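Local structure of NAD-dependent aldehyde dehydrogenase (Sinorhizobium meliloti, 3U4J) at residues Y23-D28 with V223-G228; S38-V43 with G53-A58; D96-R101 with A208-E213. The protein probably oxidises aldehydes with NAD or NADP as the electron acceptor, as members of the aldehyde dehydrogenase family do. All blocks are in the same frame, centred on the assembly; numbering follows the deposited sequence.

Contact 1: residues Y23-D28 with V223-G228; sequences YQMLVD and VVTGYG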
loop_
_atom_site.group_PDB
_atom_site.type_symbol
_atom_site.label_atom_id
_atom_site.label_comp_id
_atom_site.label_asym_id
_atom_site.label_seq_id
_atom_site.Cartn_x
_atom_site.Cartn_y
_atom_site.Cartn_z
ATOM N N TYR A 23 -34.953 18.789 -20.354
ATOM C CA TYR A 23 -34.311 17.562 -19.892
ATOM C C TYR A 23 -35.239 16.757 -19.016
ATOM O O TYR A 23 -36.146 17.311 -18.398
ATOM C CB TYR A 23 -33.078 17.867 -19.040
ATOM C CG TYR A 23 -31.992 18.670 -19.718
ATOM C CD1 TYR A 23 -30.897 18.039 -20.316
ATOM C CD2 TYR A 23 -32.042 20.061 -19.707
ATOM C CE1 TYR A 23 -29.879 18.794 -20.940
ATOM C CE2 TYR A 23 -31.040 20.823 -20.308
ATOM C CZ TYR A 23 -29.967 20.170 -20.927
ATOM O OH TYR A 23 -29.009 20.930 -21.512
ATOM N N GLN A 24 -34.982 15.453 -18.944
ATOM C CA GLN A 24 -35.728 14.568 -18.066
ATOM C C GLN A 24 -34.824 13.907 -17.022
ATOM O O GLN A 24 -33.608 13.718 -17.252
ATOM C CB GLN A 24 -36.435 13.500 -18.894
ATOM C CG GLN A 24 -37.648 14.025 -19.709
ATOM C CD GLN A 24 -38.320 12.896 -20.450
ATOM O OE1 GLN A 24 -37.725 12.282 -21.350
ATOM N NE2 GLN A 24 -39.547 12.577 -20.051
HETATM N N MSE A 25 -35.421 13.542 -15.888
HETATM C CA MSE A 25 -34.727 12.727 -14.897
HETATM C C MSE A 25 -34.397 11.378 -15.497
HETATM O O MSE A 25 -34.944 11.008 -16.543
HETATM C CB MSE A 25 -35.562 12.585 -13.626
HETATM C CG MSE A 25 -35.765 13.925 -12.921
HETATM SE SE MSE A 25 -36.652 13.630 -11.186
HETATM C CE MSE A 25 -38.500 13.483 -11.734
ATOM N N LEU A 26 -33.490 10.644 -14.875
ATOM C CA LEU A 26 -33.188 9.329 -15.398
ATOM C C LEU A 26 -33.178 8.355 -14.247
ATOM O O LEU A 26 -32.335 8.428 -13.382
ATOM C CB LEU A 26 -31.887 9.368 -16.212
ATOM C CG LEU A 26 -31.139 8.165 -16.825
ATOM C CD1 LEU A 26 -31.798 6.829 -16.779
ATOM C CD2 LEU A 26 -30.597 8.524 -18.228
ATOM N N VAL A 27 -34.148 7.440 -14.245
ATOM C CA VAL A 27 -34.354 6.511 -13.156
ATOM C C VAL A 27 -34.571 5.105 -13.699
ATOM O O VAL A 27 -35.444 4.893 -14.545
ATOM C CB VAL A 27 -35.577 6.963 -12.308
ATOM C CG1 VAL A 27 -35.889 5.967 -11.213
ATOM C CG2 VAL A 27 -35.313 8.351 -11.698
ATOM N N ASP A 28 -33.775 4.156 -13.220
ATOM C CA ASP A 28 -33.867 2.741 -13.604
ATOM C C ASP A 28 -33.756 2.619 -15.115
ATOM O O ASP A 28 -34.481 1.841 -15.746
ATOM C CB ASP A 28 -35.191 2.101 -13.108
ATOM C CG ASP A 28 -35.117 0.602 -13.033
ATOM O OD1 ASP A 28 -33.987 0.070 -12.963
ATOM O OD2 ASP A 28 -36.191 -0.066 -13.000
ATOM N N VAL A 223 -30.437 9.991 -11.983
ATOM C CA VAL A 223 -30.332 11.418 -11.700
ATOM C C VAL A 223 -31.729 11.981 -11.434
ATOM O O VAL A 223 -32.648 11.721 -12.205
ATOM C CB VAL A 223 -29.697 12.209 -12.862
ATOM C CG1 VAL A 223 -29.540 13.699 -12.524
ATOM C CG2 VAL A 223 -28.324 11.686 -13.128
ATOM N N VAL A 224 -31.837 12.793 -10.379
ATOM C CA VAL A 224 -33.076 13.480 -10.035
ATOM C C VAL A 224 -32.773 14.974 -9.947
ATOM O O VAL A 224 -31.642 15.372 -9.644
ATOM C CB VAL A 224 -33.702 12.935 -8.716
ATOM C CG1 VAL A 224 -34.169 11.500 -8.903
ATOM C CG2 VAL A 224 -32.712 13.021 -7.543
ATOM N N THR A 225 -33.778 15.792 -10.240
ATOM C CA THR A 225 -33.613 17.236 -10.262
ATOM C C THR A 225 -34.729 17.889 -9.438
ATOM O O THR A 225 -35.815 17.307 -9.236
ATOM C CB THR A 225 -33.617 17.787 -11.709
ATOM O OG1 THR A 225 -34.850 17.430 -12.367
ATOM C CG2 THR A 225 -32.429 17.199 -12.516
ATOM N N GLY A 226 -34.467 19.094 -8.969
ATOM C CA GLY A 226 -35.426 19.745 -8.103
ATOM C C GLY A 226 -34.763 20.765 -7.206
ATOM O O GLY A 226 -33.560 21.083 -7.364
ATOM N N TYR A 227 -35.532 21.274 -6.244
ATOM C CA TYR A 227 -34.949 22.219 -5.301
ATOM C C TYR A 227 -34.084 21.483 -4.284
ATOM O O TYR A 227 -33.975 20.237 -4.341
ATOM C CB TYR A 227 -36.050 23.073 -4.659
ATOM C CG TYR A 227 -36.710 23.966 -5.667
ATOM C CD1 TYR A 227 -36.033 25.061 -6.199
ATOM C CD2 TYR A 227 -38.013 23.719 -6.103
ATOM C CE1 TYR A 227 -36.644 25.892 -7.145
ATOM C CE2 TYR A 227 -38.628 24.546 -7.050
ATOM C CZ TYR A 227 -37.941 25.628 -7.554
ATOM O OH TYR A 227 -38.533 26.469 -8.482
ATOM N N GLY A 228 -33.461 22.229 -3.366
ATOM C CA GLY A 228 -32.616 21.605 -2.334
ATOM C C GLY A 228 -33.379 20.526 -1.566
ATOM O O GLY A 228 -32.888 19.411 -1.354
#

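Contact 2: residues S38-V43 with G53-A58; sequences STIDRV and GTWPEA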
loop_
_atom_site.group_PDB
_atom_site.type_symbol
_atom_site.label_atom_id
_atom_site.label_comp_id
_atom_site.label_asym_id
_atom_site.label_seq_id
_atom_site.Cartn_x
_atom_site.Cartn_y
_atom_site.Cartn_z
ATOM N N SER A 38 -44.329 18.927 -12.937
ATOM C CA SER A 38 -43.790 20.259 -12.604
ATOM C C SER A 38 -42.311 20.333 -13.050
ATOM O O SER A 38 -41.613 19.317 -13.064
ATOM C CB SER A 38 -43.962 20.575 -11.108
ATOM O OG SER A 38 -43.405 21.863 -10.781
ATOM N N THR A 39 -41.880 21.511 -13.472
ATOM C CA THR A 39 -40.513 21.715 -13.963
ATOM C C THR A 39 -39.933 23.017 -13.409
ATOM O O THR A 39 -40.657 23.836 -12.809
ATOM C CB THR A 39 -40.444 21.765 -15.515
ATOM O OG1 THR A 39 -41.183 22.902 -15.970
ATOM C CG2 THR A 39 -41.014 20.489 -16.167
ATOM N N ILE A 40 -38.625 23.189 -13.597
ATOM C CA ILE A 40 -37.880 24.369 -13.142
ATOM C C ILE A 40 -37.145 24.870 -14.356
ATOM O O ILE A 40 -36.591 24.073 -15.098
ATOM C CB ILE A 40 -36.814 23.982 -12.058
ATOM C CG1 ILE A 40 -37.504 23.585 -10.755
ATOM C CG2 ILE A 40 -35.809 25.152 -11.781
ATOM C CD1 ILE A 40 -36.638 22.708 -9.855
ATOM N N ASP A 41 -37.163 26.169 -14.584
ATOM C CA ASP A 41 -36.413 26.748 -15.693
ATOM C C ASP A 41 -35.095 27.329 -15.170
ATOM O O ASP A 41 -35.019 27.789 -14.024
ATOM C CB ASP A 41 -37.200 27.908 -16.324
ATOM C CG ASP A 41 -38.453 27.460 -17.098
ATOM O OD1 ASP A 41 -38.619 26.280 -17.460
ATOM O OD2 ASP A 41 -39.285 28.344 -17.388
ATOM N N ARG A 42 -34.088 27.339 -16.034
ATOM C CA ARG A 42 -32.836 28.047 -15.783
ATOM C C ARG A 42 -32.663 29.163 -16.816
ATOM O O ARG A 42 -32.604 28.905 -18.014
ATOM C CB ARG A 42 -31.614 27.089 -15.871
ATOM C CG ARG A 42 -30.277 27.795 -15.754
ATOM C CD ARG A 42 -30.202 28.626 -14.479
ATOM N NE ARG A 42 -28.820 28.989 -14.144
ATOM C CZ ARG A 42 -28.477 29.939 -13.272
ATOM N NH1 ARG A 42 -29.418 30.653 -12.656
ATOM N NH2 ARG A 42 -27.184 30.191 -13.039
ATOM N N VAL A 43 -32.553 30.393 -16.340
ATOM C CA VAL A 43 -32.248 31.534 -17.180
ATOM C C VAL A 43 -30.740 31.679 -17.164
ATOM O O VAL A 43 -30.119 31.562 -16.102
ATOM C CB VAL A 43 -32.943 32.840 -16.650
ATOM C CG1 VAL A 43 -32.401 34.101 -17.332
ATOM C CG2 VAL A 43 -34.486 32.769 -16.871
ATOM N N GLY A 53 -32.368 26.086 -19.970
ATOM C CA GLY A 53 -32.683 24.723 -19.605
ATOM C C GLY A 53 -33.949 24.611 -18.780
ATOM O O GLY A 53 -34.322 25.548 -18.072
ATOM N N THR A 54 -34.603 23.464 -18.873
ATOM C CA THR A 54 -35.665 23.109 -17.932
ATOM C C THR A 54 -35.654 21.634 -17.618
ATOM O O THR A 54 -35.363 20.801 -18.477
ATOM C CB THR A 54 -37.126 23.651 -18.309
ATOM O OG1 THR A 54 -38.109 22.596 -18.347
ATOM C CG2 THR A 54 -37.170 24.552 -19.514
ATOM N N TRP A 55 -35.911 21.329 -16.352
ATOM C CA TRP A 55 -35.869 19.967 -15.866
ATOM C C TRP A 55 -36.951 19.791 -14.818
ATOM O O TRP A 55 -37.466 20.793 -14.299
ATOM C CB TRP A 55 -34.478 19.634 -15.254
ATOM C CG TRP A 55 -33.822 20.809 -14.629
ATOM C CD1 TRP A 55 -34.088 21.336 -13.405
ATOM C CD2 TRP A 55 -32.822 21.635 -15.214
ATOM N NE1 TRP A 55 -33.323 22.434 -13.183
ATOM C CE2 TRP A 55 -32.519 22.639 -14.276
ATOM C CE3 TRP A 55 -32.149 21.623 -16.442
ATOM C CZ2 TRP A 55 -31.572 23.625 -14.515
ATOM C CZ3 TRP A 55 -31.182 22.601 -16.681
ATOM C CH2 TRP A 55 -30.906 23.587 -15.721
ATOM N N PRO A 56 -37.253 18.535 -14.449
ATOM C CA PRO A 56 -38.350 18.322 -13.526
ATOM C C PRO A 56 -38.090 18.906 -12.151
ATOM O O PRO A 56 -36.917 19.079 -11.726
ATOM C CB PRO A 56 -38.446 16.794 -13.431
ATOM C CG PRO A 56 -37.936 16.313 -14.744
ATOM C CD PRO A 56 -36.770 17.261 -15.013
ATOM N N GLU A 57 -39.190 19.227 -11.476
ATOM C CA GLU A 57 -39.137 19.582 -10.081
ATOM C C GLU A 57 -39.566 18.329 -9.351
ATOM O O GLU A 57 -40.767 18.047 -9.278
ATOM C CB GLU A 57 -40.101 20.742 -9.791
ATOM C CG GLU A 57 -40.196 21.075 -8.303
ATOM C CD GLU A 57 -41.264 22.145 -7.970
ATOM O OE1 GLU A 57 -41.943 22.691 -8.884
ATOM O OE2 GLU A 57 -41.416 22.415 -6.761
ATOM N N ALA A 58 -38.608 17.562 -8.822
ATOM C CA ALA A 58 -38.956 16.272 -8.224
ATOM C C ALA A 58 -39.706 16.449 -6.905
ATOM O O ALA A 58 -39.403 17.350 -6.124
ATOM C CB ALA A 58 -37.709 15.386 -8.008
#

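Contact 3: residues D96-R101 with A208-E213; sequences DLILAR and AELARE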
loop_
_atom_site.group_PDB
_atom_site.type_symbol
_atom_site.label_atom_id
_atom_site.label_comp_id
_atom_site.label_asym_id
_atom_site.label_seq_id
_atom_site.Cartn_x
_atom_site.Cartn_y
_atom_site.Cartn_z
ATOM N N ASP A 96 -14.799 8.102 -23.071
ATOM C CA ASP A 96 -14.813 8.311 -24.546
ATOM C C ASP A 96 -15.987 9.143 -25.030
ATOM O O ASP A 96 -15.817 9.976 -25.899
ATOM C CB ASP A 96 -14.842 6.991 -25.325
ATOM C CG ASP A 96 -13.522 6.265 -25.266
ATOM O OD1 ASP A 96 -12.497 6.908 -24.952
ATOM O OD2 ASP A 96 -13.514 5.046 -25.514
ATOM N N LEU A 97 -17.186 8.872 -24.517
ATOM C CA LEU A 97 -18.362 9.674 -24.892
ATOM C C LEU A 97 -18.269 11.133 -24.481
ATOM O O LEU A 97 -18.723 12.010 -25.214
ATOM C CB LEU A 97 -19.646 9.071 -24.296
ATOM C CG LEU A 97 -20.143 7.903 -25.124
ATOM C CD1 LEU A 97 -21.093 7.061 -24.249
ATOM C CD2 LEU A 97 -20.803 8.370 -26.413
ATOM N N ILE A 98 -17.734 11.380 -23.285
ATOM C CA ILE A 98 -17.509 12.758 -22.808
ATOM C C ILE A 98 -16.672 13.564 -23.825
ATOM O O ILE A 98 -17.042 14.682 -24.212
ATOM C CB ILE A 98 -16.877 12.773 -21.413
ATOM C CG1 ILE A 98 -17.878 12.171 -20.391
ATOM C CG2 ILE A 98 -16.494 14.238 -21.019
ATOM C CD1 ILE A 98 -17.266 11.941 -19.017
ATOM N N LEU A 99 -15.575 12.974 -24.293
ATOM C CA LEU A 99 -14.795 13.576 -25.358
ATOM C C LEU A 99 -15.551 13.736 -26.657
ATOM O O LEU A 99 -15.480 14.787 -27.279
ATOM C CB LEU A 99 -13.477 12.824 -25.582
ATOM C CG LEU A 99 -12.430 12.955 -24.477
ATOM C CD1 LEU A 99 -11.092 12.263 -24.884
ATOM C CD2 LEU A 99 -12.183 14.446 -24.082
ATOM N N ALA A 100 -16.281 12.702 -27.072
ATOM C CA ALA A 100 -17.056 12.782 -28.313
ATOM C C ALA A 100 -18.113 13.915 -28.214
ATOM O O ALA A 100 -18.444 14.568 -29.211
ATOM C CB ALA A 100 -17.723 11.425 -28.620
ATOM N N ARG A 101 -18.633 14.161 -27.015
ATOM C CA ARG A 101 -19.640 15.210 -26.845
ATOM C C ARG A 101 -19.065 16.467 -26.181
ATOM O O ARG A 101 -19.803 17.236 -25.533
ATOM C CB ARG A 101 -20.854 14.710 -26.043
ATOM C CG ARG A 101 -21.414 13.333 -26.459
ATOM C CD ARG A 101 -22.082 13.344 -27.842
ATOM N NE ARG A 101 -22.638 12.012 -28.100
ATOM C CZ ARG A 101 -22.213 11.168 -29.043
ATOM N NH1 ARG A 101 -21.232 11.512 -29.880
ATOM N NH2 ARG A 101 -22.794 9.973 -29.170
ATOM N N ALA A 208 -25.562 11.113 -16.994
ATOM C CA ALA A 208 -26.311 9.871 -16.734
ATOM C C ALA A 208 -26.755 9.229 -18.050
ATOM O O ALA A 208 -26.812 8.000 -18.160
ATOM C CB ALA A 208 -27.522 10.131 -15.844
ATOM N N GLU A 209 -27.086 10.069 -19.023
ATOM C CA GLU A 209 -27.495 9.581 -20.345
ATOM C C GLU A 209 -26.309 8.954 -21.077
ATOM O O GLU A 209 -26.459 7.940 -21.758
ATOM C CB GLU A 209 -28.169 10.696 -21.162
ATOM C CG GLU A 209 -29.503 11.158 -20.517
ATOM C CD GLU A 209 -30.151 12.341 -21.239
ATOM O OE1 GLU A 209 -29.481 13.026 -22.049
ATOM O OE2 GLU A 209 -31.339 12.620 -20.980
ATOM N N LEU A 210 -25.126 9.540 -20.916
ATOM C CA LEU A 210 -23.901 8.910 -21.468
ATOM C C LEU A 210 -23.601 7.560 -20.817
ATOM O O LEU A 210 -23.221 6.607 -21.513
ATOM C CB LEU A 210 -22.693 9.838 -21.368
ATOM C CG LEU A 210 -22.844 11.185 -22.085
ATOM C CD1 LEU A 210 -21.545 11.984 -22.011
ATOM C CD2 LEU A 210 -23.272 10.996 -23.521
ATOM N N ALA A 211 -23.765 7.461 -19.496
ATOM C CA ALA A 211 -23.621 6.161 -18.827
ATOM C C ALA A 211 -24.597 5.125 -19.402
ATOM O O ALA A 211 -24.234 3.946 -19.641
ATOM C CB ALA A 211 -23.802 6.291 -17.268
ATOM N N ARG A 212 -25.831 5.550 -19.639
ATOM C CA ARG A 212 -26.823 4.637 -20.257
ATOM C C ARG A 212 -26.352 4.259 -21.667
ATOM O O ARG A 212 -26.382 3.092 -22.058
ATOM C CB ARG A 212 -28.205 5.306 -20.327
ATOM C CG ARG A 212 -29.292 4.409 -20.911
ATOM C CD ARG A 212 -30.679 5.055 -20.789
ATOM N NE ARG A 212 -30.792 6.366 -21.444
ATOM C CZ ARG A 212 -31.822 7.194 -21.248
ATOM N NH1 ARG A 212 -32.814 6.832 -20.422
ATOM N NH2 ARG A 212 -31.864 8.373 -21.859
ATOM N N GLU A 213 -25.899 5.255 -22.424
ATOM C CA GLU A 213 -25.411 5.018 -23.805
ATOM C C GLU A 213 -24.208 4.037 -23.858
ATOM O O GLU A 213 -24.096 3.224 -24.786
ATOM C CB GLU A 213 -25.072 6.370 -24.467
ATOM C CG GLU A 213 -24.674 6.337 -25.955
ATOM C CD GLU A 213 -24.710 7.748 -26.593
ATOM O OE1 GLU A 213 -25.133 8.714 -25.904
ATOM O OE2 GLU A 213 -24.329 7.905 -27.785
HETATM O O HOH W 1 -24.967 11.365 -26.741
#

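Contact 1: residues Y23-D28 with V223-G228
Val223 N donates to Leu26 O at 2.8 Å, and Leu26 N answers by donating to Val223 O at 3.0 Å. This reciprocal pair is one antiparallel, hydrogen-bonded beta bridge, and it holds strand 25-27 against the last residue of strand 221-223. Branching at CB suits Val27 and Val223 to extended backbone. Val223 packs its side chain on Ala208 of helix 202-214, while the apolar end of Leu26 leads away from the bridge to Glu209 and Arg212 of the same helix. Around the bridge the work falls to Met25, deposited as selenomethionine. Its CB lies 3.4 Å from Val223 O, and with CG anti to the carbonyl carbon (chi1 -64°), CG comes to 3.7 Å from Thr225 OG1. Farther along, SE sits 3.8 Å from Val224 CA and 3.7 Å from Thr225 N. That amide is buried without a hydrogen-bonding partner in the model, and the SE of Met25 is packed beside it. Strand 221-223 runs parallel to strand 191-195 in the Rossmann-type sheet of the family, and residues 224-228 form the loop that leads from it to helix 231-237. Such loops at strand ends commonly face the dinucleotide, and the spacing of Gly226 and Gly228 is consistent with that. Gly226 has backbone angles at which a CB would press on the preceding carbonyl O, and its own O accepts from Lys195 NZ. Thr225 holds OG1 between its backbone N and carbonyl carbon (chi1 58°), and this hydroxyl hydrogen-bonds to Pro56 O. Beyond the bridge, Val27 CG2 reaches Val224 CG1 at 4.4 Å, and both valines also lie against Ala66 of helix 60-75.

Contact 2: residues S38-V43 with G53-A58
Strands 39-43 and 51-56 pair antiparallel as the two arms of a short two-stranded sheet near the N-terminus. Ile40 and Trp55 bond both ways: Ile40 N to Trp55 O at 2.8 Å and Trp55 N to Ile40 O. Arg42 N reaches Gly53 O at 2.7 Å, whereas the return bond from Gly53 N is weak. Ile40, Arg42 and Trp55 share the buried face. Ile40 O stands 4.0 Å above one face of the indole, toward its rim, and Arg42 CB touches Trp55 CH2 at 3.6 Å. The indole reaches back over Gly53, where any CB would collide with Trp55 CZ3; hence the glycine. Trp55 NE1 bonds to Glu198 O, and the Arg42 guanidinium turns away to Ile347 O and Glu112 O. On the other face Asp41 and Thr54 lie side by side, OD1 3.1 Å from Thr54 CG2. At the open end Glu57 N donates to Ser38 O, and Ser38 OG, anti to its backbone N (chi1 179°), makes a short 2.5 Å bond to Glu57 OE1, meeting it from above the carboxylate plane. The whole is a beta hairpin, whose connecting segment includes Glu50 of the calcium site.

Contact 3: residues D96-R101 with A208-E213
Arg101 meets helix 202-214 first through its aliphatic stem and then through its charge, at a crossing of two helices. Helix 202-214 is the connecting helix of a beta-alpha-beta crossover between parallel strands 191-195 and 221-223. Helix 84-100 packs on it with local axes 10.2 Å apart at 121°. From CB, Arg101 sends CG to within 4.2 Å of Leu210 CD2. The chain bends at chi2 (-69°), which places CD. Farther out, NE gives its hydrogen to a water at 2.8 Å, and this water in turn donates to Glu213 OE1 over another 2.8 Å. At the tip, NH2 forms a salt bridge with Glu213 OE2 at 2.9 Å, on the syn side of the carboxylate and close to the guanidinium plane, though the N-H...O bond is clearly bent. Direct bond and water bridge together grip both groups, which would limit their rotation although their planes stand 40° apart. Arginine and glutamate suit this less buried margin, each long enough to span from its own helix. Inside it the helices meet through branched apolar groups. Leu97 CD2 rests 3.7 Å above the guanidinium plane, toward its rim, and Leu97 CD1 touches Leu210 O. Deeper still, Leu210 is wedged between Leu97 and Ile98, its side chain crossing that of Ile98 at about a right angle, with Leu210 CD1 4.0 Å from Ile98 CG1.

Contact 1 closes a long loop between residues 23-28 and 223-228. Contacts 2 and 3 are both nested within it, contact 2 closing before contact 3 opens. Contact 1 is also the spatial middle. Its centre lies about 10 Å from that of contact 2, which it meets directly, with Tyr23 N 2.8 Å from Thr54 O, a probable hydrogen bond. Its centre is about 17 Å from that of contact 3, where Leu26 CD2 lies 3.7 Å from Glu209 CG. Contacts 2 and 3 do not touch, their nearest atoms being about 9 Å apart. The N-terminal hairpin is thus joined through residues 23-28 to the edge of the Rossmann-type sheet and its crossover helix 202-214, which packs in turn on helix 84-100.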